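Local coordinates for protein pectate lyase 47 (Bacillus sp. TS-47, PDB 1VBL) that cleaves pectate by beta-elimination, probably with the help of bound calcium, as a thermostable secreted enzyme of polysaccharide lyase family 1, at residues N154-I159 / G196-W201; G268-T273 / V289-V294; H276-N281 / Y300-N305. All coordinates share one frame; numbering follows the deposited sequence.

Contact 1: residues N154-I159 / G196-W201; sequences NVDNVI and GSSHIW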
loop_
_atom_site.group_PDB
_atom_site.type_symbol
_atom_site.label_atom_id
_atom_site.label_comp_id
_atom_site.label_asym_id
_atom_site.label_seq_id
_atom_site.Cartn_x
_atom_site.Cartn_y
_atom_site.Cartn_z
ATOM N N ASN A 154 -2.124 -10.620 -11.710
ATOM C CA ASN A 154 -1.663 -11.700 -12.572
ATOM C C ASN A 154 -0.810 -11.230 -13.743
ATOM O O ASN A 154 -0.892 -11.778 -14.842
ATOM C CB ASN A 154 -2.855 -12.511 -13.093
ATOM C CG ASN A 154 -3.643 -13.164 -11.976
ATOM O OD1 ASN A 154 -3.080 -13.857 -11.127
ATOM N ND2 ASN A 154 -4.954 -12.952 -11.970
ATOM N N VAL A 155 0.009 -10.212 -13.510
ATOM C CA VAL A 155 0.881 -9.707 -14.562
ATOM C C VAL A 155 2.323 -9.691 -14.080
ATOM O O VAL A 155 2.604 -10.034 -12.930
ATOM C CB VAL A 155 0.464 -8.287 -15.009
ATOM C CG1 VAL A 155 -0.888 -8.347 -15.690
ATOM C CG2 VAL A 155 0.414 -7.343 -13.813
ATOM N N ASP A 156 3.240 -9.313 -14.961
ATOM C CA ASP A 156 4.649 -9.259 -14.599
ATOM C C ASP A 156 5.326 -8.067 -15.242
ATOM O O ASP A 156 4.889 -7.583 -16.287
ATOM C CB ASP A 156 5.393 -10.525 -15.058
ATOM C CG ASP A 156 4.726 -11.806 -14.597
ATOM O OD1 ASP A 156 3.764 -12.253 -15.257
ATOM O OD2 ASP A 156 5.163 -12.366 -13.570
ATOM N N ASN A 157 6.391 -7.598 -14.604
ATOM C CA ASN A 157 7.194 -6.506 -15.128
ATOM C C ASN A 157 6.455 -5.182 -15.274
ATOM O O ASN A 157 6.120 -4.756 -16.385
ATOM C CB ASN A 157 7.777 -6.946 -16.474
ATOM C CG ASN A 157 8.912 -6.077 -16.918
ATOM O OD1 ASN A 157 9.693 -5.605 -16.095
ATOM N ND2 ASN A 157 9.030 -5.873 -18.226
ATOM N N VAL A 158 6.230 -4.520 -14.145
ATOM C CA VAL A 158 5.512 -3.255 -14.122
ATOM C C VAL A 158 6.248 -2.219 -13.280
ATOM O O VAL A 158 6.739 -2.521 -12.194
ATOM C CB VAL A 158 4.087 -3.447 -13.550
ATOM C CG1 VAL A 158 3.361 -2.108 -13.467
ATOM C CG2 VAL A 158 3.314 -4.419 -14.425
ATOM N N ILE A 159 6.319 -1.000 -13.800
ATOM C CA ILE A 159 6.984 0.099 -13.113
ATOM C C ILE A 159 6.008 1.263 -12.920
ATOM O O ILE A 159 5.366 1.703 -13.869
ATOM C CB ILE A 159 8.188 0.625 -13.929
ATOM C CG1 ILE A 159 9.266 -0.453 -14.046
ATOM C CG2 ILE A 159 8.756 1.875 -13.267
ATOM C CD1 ILE A 159 10.508 0.003 -14.817
ATOM N N GLY A 196 -0.928 -11.697 -7.279
ATOM C CA GLY A 196 -0.423 -12.713 -8.188
ATOM C C GLY A 196 0.496 -12.163 -9.262
ATOM O O GLY A 196 0.544 -12.684 -10.374
ATOM N N SER A 197 1.243 -11.114 -8.931
ATOM C CA SER A 197 2.140 -10.506 -9.902
ATOM C C SER A 197 3.582 -10.476 -9.422
ATOM O O SER A 197 3.844 -10.479 -8.220
ATOM C CB SER A 197 1.671 -9.086 -10.210
ATOM O OG SER A 197 0.335 -9.095 -10.678
ATOM N N SER A 198 4.518 -10.438 -10.363
ATOM C CA SER A 198 5.930 -10.407 -10.004
ATOM C C SER A 198 6.706 -9.354 -10.786
ATOM O O SER A 198 6.248 -8.865 -11.819
ATOM C CB SER A 198 6.566 -11.783 -10.218
ATOM O OG SER A 198 6.686 -12.080 -11.594
ATOM N N HIS A 199 7.889 -9.020 -10.278
ATOM C CA HIS A 199 8.760 -8.018 -10.883
ATOM C C HIS A 199 8.050 -6.682 -11.031
ATOM O O HIS A 199 7.781 -6.211 -12.139
ATOM C CB HIS A 199 9.293 -8.510 -12.231
ATOM C CG HIS A 199 10.272 -9.633 -12.102
ATOM N ND1 HIS A 199 9.895 -10.958 -12.153
ATOM C CD2 HIS A 199 11.600 -9.630 -11.841
ATOM C CE1 HIS A 199 10.950 -11.722 -11.930
ATOM N NE2 HIS A 199 11.997 -10.940 -11.736
ATOM N N ILE A 200 7.751 -6.078 -9.888
ATOM C CA ILE A 200 7.063 -4.795 -9.848
ATOM C C ILE A 200 7.925 -3.796 -9.094
ATOM O O ILE A 200 8.422 -4.091 -8.012
ATOM C CB ILE A 200 5.712 -4.906 -9.109
ATOM C CG1 ILE A 200 4.924 -6.121 -9.615
ATOM C CG2 ILE A 200 4.918 -3.617 -9.283
ATOM C CD1 ILE A 200 4.569 -6.080 -11.092
ATOM N N TRP A 201 8.100 -2.614 -9.671
ATOM C CA TRP A 201 8.890 -1.570 -9.036
ATOM C C TRP A 201 8.006 -0.355 -8.805
ATOM O O TRP A 201 7.496 0.237 -9.754
ATOM C CB TRP A 201 10.081 -1.201 -9.923
ATOM C CG TRP A 201 11.018 -0.189 -9.324
ATOM C CD1 TRP A 201 11.319 -0.023 -7.997
ATOM C CD2 TRP A 201 11.839 0.738 -10.040
ATOM N NE1 TRP A 201 12.280 0.948 -7.848
ATOM C CE2 TRP A 201 12.617 1.432 -9.086
ATOM C CE3 TRP A 201 11.998 1.050 -11.399
ATOM C CZ2 TRP A 201 13.543 2.421 -9.447
ATOM C CZ3 TRP A 201 12.919 2.033 -11.758
ATOM C CH2 TRP A 201 13.679 2.705 -10.785
HETATM O O HOH W 1 -0.682 -15.072 -11.465
HETATM O O HOH W 2 1.938 -12.843 -12.861
#

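Contact 2: residues G268-T273 / V289-V294; sequences GHLRVT and VRFGQV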
loop_
_atom_site.group_PDB
_atom_site.type_symbol
_atom_site.label_atom_id
_atom_site.label_comp_id
_atom_site.label_asym_id
_atom_site.label_seq_id
_atom_site.Cartn_x
_atom_site.Cartn_y
_atom_site.Cartn_z
ATOM N N GLY A 268 7.187 -19.224 0.257
ATOM C CA GLY A 268 8.201 -19.206 -0.780
ATOM C C GLY A 268 8.077 -18.013 -1.711
ATOM O O GLY A 268 8.853 -17.866 -2.653
ATOM N N HIS A 269 7.098 -17.154 -1.451
ATOM C CA HIS A 269 6.888 -15.969 -2.277
ATOM C C HIS A 269 6.873 -14.713 -1.420
ATOM O O HIS A 269 7.445 -14.690 -0.334
ATOM C CB HIS A 269 5.570 -16.089 -3.041
ATOM C CG HIS A 269 5.542 -17.229 -4.005
ATOM N ND1 HIS A 269 6.330 -17.265 -5.136
ATOM C CD2 HIS A 269 4.845 -18.389 -3.994
ATOM C CE1 HIS A 269 6.118 -18.399 -5.780
ATOM N NE2 HIS A 269 5.221 -19.097 -5.109
ATOM N N LEU A 270 6.212 -13.671 -1.915
ATOM C CA LEU A 270 6.119 -12.409 -1.197
ATOM C C LEU A 270 7.492 -11.845 -0.836
ATOM O O LEU A 270 7.680 -11.261 0.230
ATOM C CB LEU A 270 5.266 -12.584 0.061
ATOM C CG LEU A 270 3.815 -12.997 -0.225
ATOM C CD1 LEU A 270 3.060 -13.187 1.084
ATOM C CD2 LEU A 270 3.138 -11.936 -1.081
ATOM N N ARG A 271 8.451 -12.027 -1.737
ATOM C CA ARG A 271 9.794 -11.504 -1.531
ATOM C C ARG A 271 9.761 -10.045 -1.968
ATOM O O ARG A 271 9.667 -9.733 -3.155
ATOM C CB ARG A 271 10.801 -12.325 -2.336
ATOM C CG ARG A 271 11.082 -13.670 -1.670
ATOM C CD ARG A 271 11.895 -14.621 -2.533
ATOM N NE ARG A 271 11.096 -15.219 -3.600
ATOM C CZ ARG A 271 11.447 -16.318 -4.261
ATOM N NH1 ARG A 271 12.578 -16.938 -3.954
ATOM N NH2 ARG A 271 10.675 -16.790 -5.232
ATOM N N VAL A 272 9.821 -9.155 -0.984
ATOM C CA VAL A 272 9.739 -7.725 -1.231
ATOM C C VAL A 272 10.853 -6.957 -0.532
ATOM O O VAL A 272 11.303 -7.337 0.546
ATOM C CB VAL A 272 8.382 -7.166 -0.705
ATOM C CG1 VAL A 272 8.226 -5.696 -1.088
ATOM C CG2 VAL A 272 7.224 -7.995 -1.251
ATOM N N THR A 273 11.291 -5.875 -1.163
ATOM C CA THR A 273 12.315 -5.004 -0.601
ATOM C C THR A 273 11.698 -3.620 -0.505
ATOM O O THR A 273 11.115 -3.126 -1.474
ATOM C CB THR A 273 13.558 -4.889 -1.506
ATOM O OG1 THR A 273 14.193 -6.164 -1.618
ATOM C CG2 THR A 273 14.551 -3.887 -0.923
ATOM N N VAL A 289 3.880 -8.266 7.540
ATOM C CA VAL A 289 4.329 -9.378 6.705
ATOM C C VAL A 289 3.974 -10.802 7.111
ATOM O O VAL A 289 3.980 -11.142 8.289
ATOM C CB VAL A 289 5.867 -9.337 6.567
ATOM C CG1 VAL A 289 6.338 -10.437 5.630
ATOM C CG2 VAL A 289 6.313 -7.965 6.083
ATOM N N ARG A 290 3.692 -11.623 6.102
ATOM C CA ARG A 290 3.413 -13.042 6.274
ATOM C C ARG A 290 4.246 -13.762 5.196
ATOM O O ARG A 290 4.298 -13.308 4.057
ATOM C CB ARG A 290 1.935 -13.376 6.013
ATOM C CG ARG A 290 0.903 -12.846 7.029
ATOM C CD ARG A 290 -0.505 -13.304 6.605
ATOM N NE ARG A 290 -1.548 -13.109 7.617
ATOM C CZ ARG A 290 -2.403 -12.084 7.649
ATOM N NH1 ARG A 290 -2.357 -11.135 6.724
ATOM N NH2 ARG A 290 -3.320 -12.016 8.609
ATOM N N PHE A 291 5.063 -14.837 5.402
ATOM C CA PHE A 291 5.750 -15.817 4.547
ATOM C C PHE A 291 7.010 -15.468 3.790
ATOM O O PHE A 291 7.877 -16.321 3.663
ATOM C CB PHE A 291 4.771 -16.376 3.517
ATOM C CG PHE A 291 3.551 -16.973 4.127
ATOM C CD1 PHE A 291 3.599 -18.219 4.744
ATOM C CD2 PHE A 291 2.368 -16.257 4.140
ATOM C CE1 PHE A 291 2.478 -18.736 5.366
ATOM C CE2 PHE A 291 1.248 -16.759 4.755
ATOM C CZ PHE A 291 1.296 -18.000 5.373
ATOM N N GLY A 292 6.934 -13.927 3.533
ATOM C CA GLY A 292 8.069 -13.481 2.761
ATOM C C GLY A 292 9.367 -13.037 3.380
ATOM O O GLY A 292 9.421 -12.577 4.518
ATOM N N GLN A 293 10.418 -13.202 2.586
ATOM C CA GLN A 293 11.746 -12.755 2.948
ATOM C C GLN A 293 11.651 -11.308 2.486
ATOM O O GLN A 293 11.787 -11.000 1.299
ATOM C CB GLN A 293 12.802 -13.528 2.163
ATOM C CG GLN A 293 12.977 -14.943 2.707
ATOM C CD GLN A 293 14.037 -15.751 1.983
ATOM O OE1 GLN A 293 14.477 -16.788 2.481
ATOM N NE2 GLN A 293 14.446 -15.293 0.808
ATOM N N VAL A 294 11.356 -10.435 3.442
ATOM C CA VAL A 294 11.188 -9.021 3.173
ATOM C C VAL A 294 12.357 -8.225 3.741
ATOM O O VAL A 294 12.645 -8.283 4.938
ATOM C CB VAL A 294 9.861 -8.513 3.784
ATOM C CG1 VAL A 294 9.715 -7.021 3.533
ATOM C CG2 VAL A 294 8.678 -9.272 3.167
HETATM O O HOH W 3 7.483 -18.773 3.320
HETATM O O HOH W 4 9.799 -15.755 0.704
#

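Contact 3: residues H276-N281 / Y300-N305; sequences HNYYKN and YYEFSN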
loop_
_atom_site.group_PDB
_atom_site.type_symbol
_atom_site.label_atom_id
_atom_site.label_comp_id
_atom_site.label_asym_id
_atom_site.label_seq_id
_atom_site.Cartn_x
_atom_site.Cartn_y
_atom_site.Cartn_z
ATOM N N HIS A 276 14.319 3.321 1.707
ATOM C CA HIS A 276 14.276 4.769 1.552
ATOM C C HIS A 276 12.880 5.356 1.420
ATOM O O HIS A 276 12.684 6.372 0.750
ATOM C CB HIS A 276 15.136 5.194 0.363
ATOM C CG HIS A 276 16.594 4.928 0.562
ATOM N ND1 HIS A 276 17.200 3.756 0.160
ATOM C CD2 HIS A 276 17.559 5.663 1.163
ATOM C CE1 HIS A 276 18.474 3.781 0.504
ATOM N NE2 HIS A 276 18.718 4.927 1.114
ATOM N N ASN A 277 11.911 4.719 2.065
ATOM C CA ASN A 277 10.551 5.221 2.021
ATOM C C ASN A 277 10.366 6.126 3.225
ATOM O O ASN A 277 11.003 5.943 4.263
ATOM C CB ASN A 277 9.544 4.066 2.053
ATOM C CG ASN A 277 9.631 3.195 0.814
ATOM O OD1 ASN A 277 9.308 3.634 -0.292
ATOM N ND2 ASN A 277 10.080 1.960 0.991
ATOM N N TYR A 278 9.496 7.110 3.065
ATOM C CA TYR A 278 9.211 8.077 4.111
ATOM C C TYR A 278 7.806 7.804 4.651
ATOM O O TYR A 278 6.816 8.071 3.967
ATOM C CB TYR A 278 9.290 9.479 3.501
ATOM C CG TYR A 278 9.281 10.658 4.454
ATOM C CD1 TYR A 278 9.488 11.948 3.964
ATOM C CD2 TYR A 278 9.054 10.503 5.825
ATOM C CE1 TYR A 278 9.472 13.054 4.802
ATOM C CE2 TYR A 278 9.034 11.616 6.683
ATOM C CZ TYR A 278 9.244 12.889 6.154
ATOM O OH TYR A 278 9.234 14.006 6.960
ATOM N N TYR A 279 7.725 7.244 5.858
ATOM C CA TYR A 279 6.435 6.973 6.487
ATOM C C TYR A 279 6.209 8.107 7.476
ATOM O O TYR A 279 6.953 8.253 8.446
ATOM C CB TYR A 279 6.445 5.632 7.231
ATOM C CG TYR A 279 6.667 4.440 6.331
ATOM C CD1 TYR A 279 7.956 4.007 6.025
ATOM C CD2 TYR A 279 5.588 3.759 5.762
ATOM C CE1 TYR A 279 8.170 2.929 5.179
ATOM C CE2 TYR A 279 5.792 2.678 4.906
ATOM C CZ TYR A 279 7.088 2.269 4.621
ATOM O OH TYR A 279 7.311 1.195 3.792
ATOM N N LYS A 280 5.184 8.911 7.222
ATOM C CA LYS A 280 4.895 10.053 8.076
ATOM C C LYS A 280 3.442 10.121 8.514
ATOM O O LYS A 280 2.528 10.248 7.696
ATOM C CB LYS A 280 5.273 11.349 7.352
ATOM C CG LYS A 280 5.008 12.623 8.157
ATOM C CD LYS A 280 5.531 13.847 7.418
ATOM C CE LYS A 280 5.223 15.136 8.170
ATOM N NZ LYS A 280 5.806 15.155 9.539
ATOM N N ASN A 281 3.244 10.037 9.822
ATOM C CA ASN A 281 1.917 10.104 10.394
ATOM C C ASN A 281 0.941 9.109 9.772
ATOM O O ASN A 281 -0.118 9.486 9.256
ATOM C CB ASN A 281 1.387 11.541 10.287
ATOM C CG ASN A 281 2.253 12.529 11.056
ATOM O OD1 ASN A 281 2.824 12.180 12.087
ATOM N ND2 ASN A 281 2.349 13.761 10.565
ATOM N N TYR A 300 12.589 5.850 6.766
ATOM C CA TYR A 300 12.440 6.859 7.802
ATOM C C TYR A 300 10.971 6.900 8.226
ATOM O O TYR A 300 10.085 7.103 7.392
ATOM C CB TYR A 300 12.885 8.224 7.269
ATOM C CG TYR A 300 12.698 9.360 8.255
ATOM C CD1 TYR A 300 13.176 9.262 9.562
ATOM C CD2 TYR A 300 12.044 10.535 7.880
ATOM C CE1 TYR A 300 13.007 10.305 10.477
ATOM C CE2 TYR A 300 11.865 11.584 8.785
ATOM C CZ TYR A 300 12.347 11.463 10.079
ATOM O OH TYR A 300 12.156 12.484 10.979
ATOM N N TYR A 301 10.725 6.677 9.515
ATOM C CA TYR A 301 9.371 6.667 10.071
ATOM C C TYR A 301 9.273 7.860 11.014
ATOM O O TYR A 301 10.063 7.983 11.949
ATOM C CB TYR A 301 9.110 5.368 10.845
ATOM C CG TYR A 301 9.397 4.103 10.064
ATOM C CD1 TYR A 301 10.706 3.662 9.871
ATOM C CD2 TYR A 301 8.359 3.347 9.514
ATOM C CE1 TYR A 301 10.978 2.501 9.150
ATOM C CE2 TYR A 301 8.623 2.179 8.788
ATOM C CZ TYR A 301 9.934 1.768 8.610
ATOM O OH TYR A 301 10.214 0.636 7.878
ATOM N N GLU A 302 8.295 8.725 10.773
ATOM C CA GLU A 302 8.142 9.938 11.565
ATOM C C GLU A 302 6.707 10.100 12.034
ATOM O O GLU A 302 5.781 10.124 11.223
ATOM C CB GLU A 302 8.576 11.123 10.697
ATOM C CG GLU A 302 8.444 12.495 11.306
ATOM C CD GLU A 302 8.892 13.565 10.329
ATOM O OE1 GLU A 302 10.108 13.846 10.252
ATOM O OE2 GLU A 302 8.028 14.110 9.618
ATOM N N PHE A 303 6.524 10.220 13.347
ATOM C CA PHE A 303 5.181 10.340 13.897
ATOM C C PHE A 303 5.017 11.458 14.915
ATOM O O PHE A 303 5.894 11.700 15.743
ATOM C CB PHE A 303 4.765 9.014 14.545
ATOM C CG PHE A 303 5.035 7.805 13.690
ATOM C CD1 PHE A 303 6.259 7.146 13.762
ATOM C CD2 PHE A 303 4.070 7.333 12.799
ATOM C CE1 PHE A 303 6.524 6.031 12.966
ATOM C CE2 PHE A 303 4.323 6.222 11.998
ATOM C CZ PHE A 303 5.555 5.567 12.082
ATOM N N SER A 304 3.875 12.131 14.840
ATOM C CA SER A 304 3.539 13.208 15.761
ATOM C C SER A 304 2.218 12.846 16.427
ATOM O O SER A 304 1.270 12.442 15.754
ATOM C CB SER A 304 3.380 14.532 15.013
ATOM O OG SER A 304 2.839 15.523 15.873
ATOM N N ASN A 305 2.155 12.985 17.746
ATOM C CA ASN A 305 0.931 12.669 18.467
ATOM C C ASN A 305 -0.171 13.683 18.166
ATOM O O ASN A 305 -1.284 13.573 18.675
ATOM C CB ASN A 305 1.201 12.585 19.977
ATOM C CG ASN A 305 1.755 13.878 20.560
ATOM O OD1 ASN A 305 2.106 13.930 21.741
ATOM N ND2 ASN A 305 1.832 14.918 19.749
HETATM O O HOH W 5 9.000 -0.245 5.589
#

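Contact 1: residues N154-I159 / G196-W201
Val155 and Asp156 meet Ser197 and Ser198 where adjacent turns of the right-handed parallel beta-helix, the fold of this lyase family, lie one on the other. The segments 154-159 and 196-201 run only 4° apart. Backbone bonds tie them in parallel fashion: Ser198 N to Val155 O, Asn157 N to Ser198 O, Val158 N to His199 O and Trp201 N to Val158 O, the last at 2.9 Å. Asn157 and His199 sit at matching places with positive phi, a conformation asparagine tolerates well, and the Asn157 amide is held by Thr22, Gly23 and Asn133.

Side-chain hydroxyls add a second set of bonds. Ser197 OG, turned beside its own backbone N (chi1 -57°), receives the N-H of Val155 at 3.1 Å, almost straight; a small hydroxyl suits this buried spot because it can accept here while bonding also to Ile152 O. Ser198 OG donates to Asp156 OD2 at 2.5 Å, and that oxygen accepts through its anti lone pair, away from OD1. Water joins the exposed end, bridging Asn154 OD1 and Gly196 O. A CB on Gly196 would clash with that same OD1 of Asn154, and its phi is positive too, so glycine fits.

Apolar packing fills the other end. Val158 and Ile200 lie side by side on one face, with Ile200 CD1 3.6 Å from Val158 CB. On the opposite face the Trp201 indole, whose NE1 bonds to Ser244, meets Ile159: Ile159 CG2 comes obliquely to 3.8 Å from Trp201 CE3, while Ile159 CD1 lies in the ring plane at its edge, 3.9 Å from Trp201 CE3.

Contact 2: residues G268-T273 / V289-V294
Leu270 reaches across to Arg290, Phe291 and Gly292. Its CB starts over the glycine, 4.0 Å from Gly292 CA. CG lies anti to the carbonyl carbon (chi1 -62°), which swings the branch along the other segment, and CD1 continues it outward. Leu270 CD1 ends 3.2 Å from Arg290 O, an oxygen that also accepts the N-H of Gly292, and it lies near the plane of the Phe291 ring, beyond its edge, 4.4 Å from Phe291 CB. The isobutyl group packs on Ile257 as well, so a branched apolar residue suits this buried place.

The segments belong to successive turns of the parallel beta-helix, just where the chain enters strands 272-280 and 293-303, and the regular ladder has scarcely begun. Water does the bridging instead: one joins His269 O to Gln293 N, another Gly268 N to Phe291 O. Gly292 must be small, because a CB there would fall 2.0 Å from Leu270 O; its CA-H points at that oxygen. Farther along, Val294 CG1 rests 3.4 Å from Val272 O. The charged tips find partners beyond both segments, Arg271 in a salt bridge with Asp239 and Arg290 with Asp261, the Arg290 side chain about 9 Å from that of the calcium ligand Asp233.

Contact 3: residues H276-N281 / Y300-N305
Glu302 is gripped by Tyr278 and Lys280 of the neighbouring turn. Its OE2 takes a hydrogen bond from Tyr278 OH at 2.9 Å, the hydroxyl lying 45° out of the carboxylate plane, and forms a salt bridge with Lys280 NZ, modelled so short that its exact length is doubtful. The other oxygen, OE1, accepts Tyr300 OH at 2.6 Å, so three donors share one carboxylate. Glutamate suits the place because CG is anti to the backbone N (chi1 178°) and the chain stays extended beyond it, carrying the charge level with the ends of the tyrosines. An alanine here would probably leave the Lys280 charge without its mate and both tyrosine hydroxyls without their acceptor, free to turn.

The rings of Tyr278 and Tyr300 stand side by side on the same face, tilted obliquely, with CE2 of Tyr278 3.4 Å from CD2 of Tyr300. On the reverse face the rings of Tyr279 and Tyr301 are nearly parallel but slid apart, CD1 of Tyr279 lying 3.4 Å from CE2 of Tyr301; a water bridges their hydroxyls, and Tyr301 OH bonds to Trp315.

What sets these groups in place is the parallel ladder: Tyr279 N to Tyr300 O, Glu302 N to Tyr279 O at 2.7 Å, and Asn281 N to Glu302 O. Beyond it Asn281 OD1 accepts Ser304 N at 2.9 Å. Before it, Asn277 bonds through OD1 to Asn246 N and through N to Asn299 OD1, an asparagine ladder as in other parallel beta-helices. Strand 239-251 flanks Tyr278 and Lys280, strand 322-332 flanks Tyr301, whose ring stacks on Phe330, and helix 402-409 packs against Tyr278 and Tyr300.

All three contacts join successive turns of one beta-helix, and each is part buried, part at the surface. Contacts 2 and 3 hold the same two strands, 272-280 and 293-303, at their entry and their exit, with centres about 22 Å apart; contact 1 joins strands 156-161 and 200-208, on the far side of the chain's centre from contact 3. Chemistry follows place. At contact 1 hydroxyls and a carboxylate reinforce the ladder around a corner, at contact 2 bridging waters and CA-H...O contacts take its place, and at contact 3 a full ladder carries a charged, tyrosine-lined face on one side and buried aromatic rings on the other.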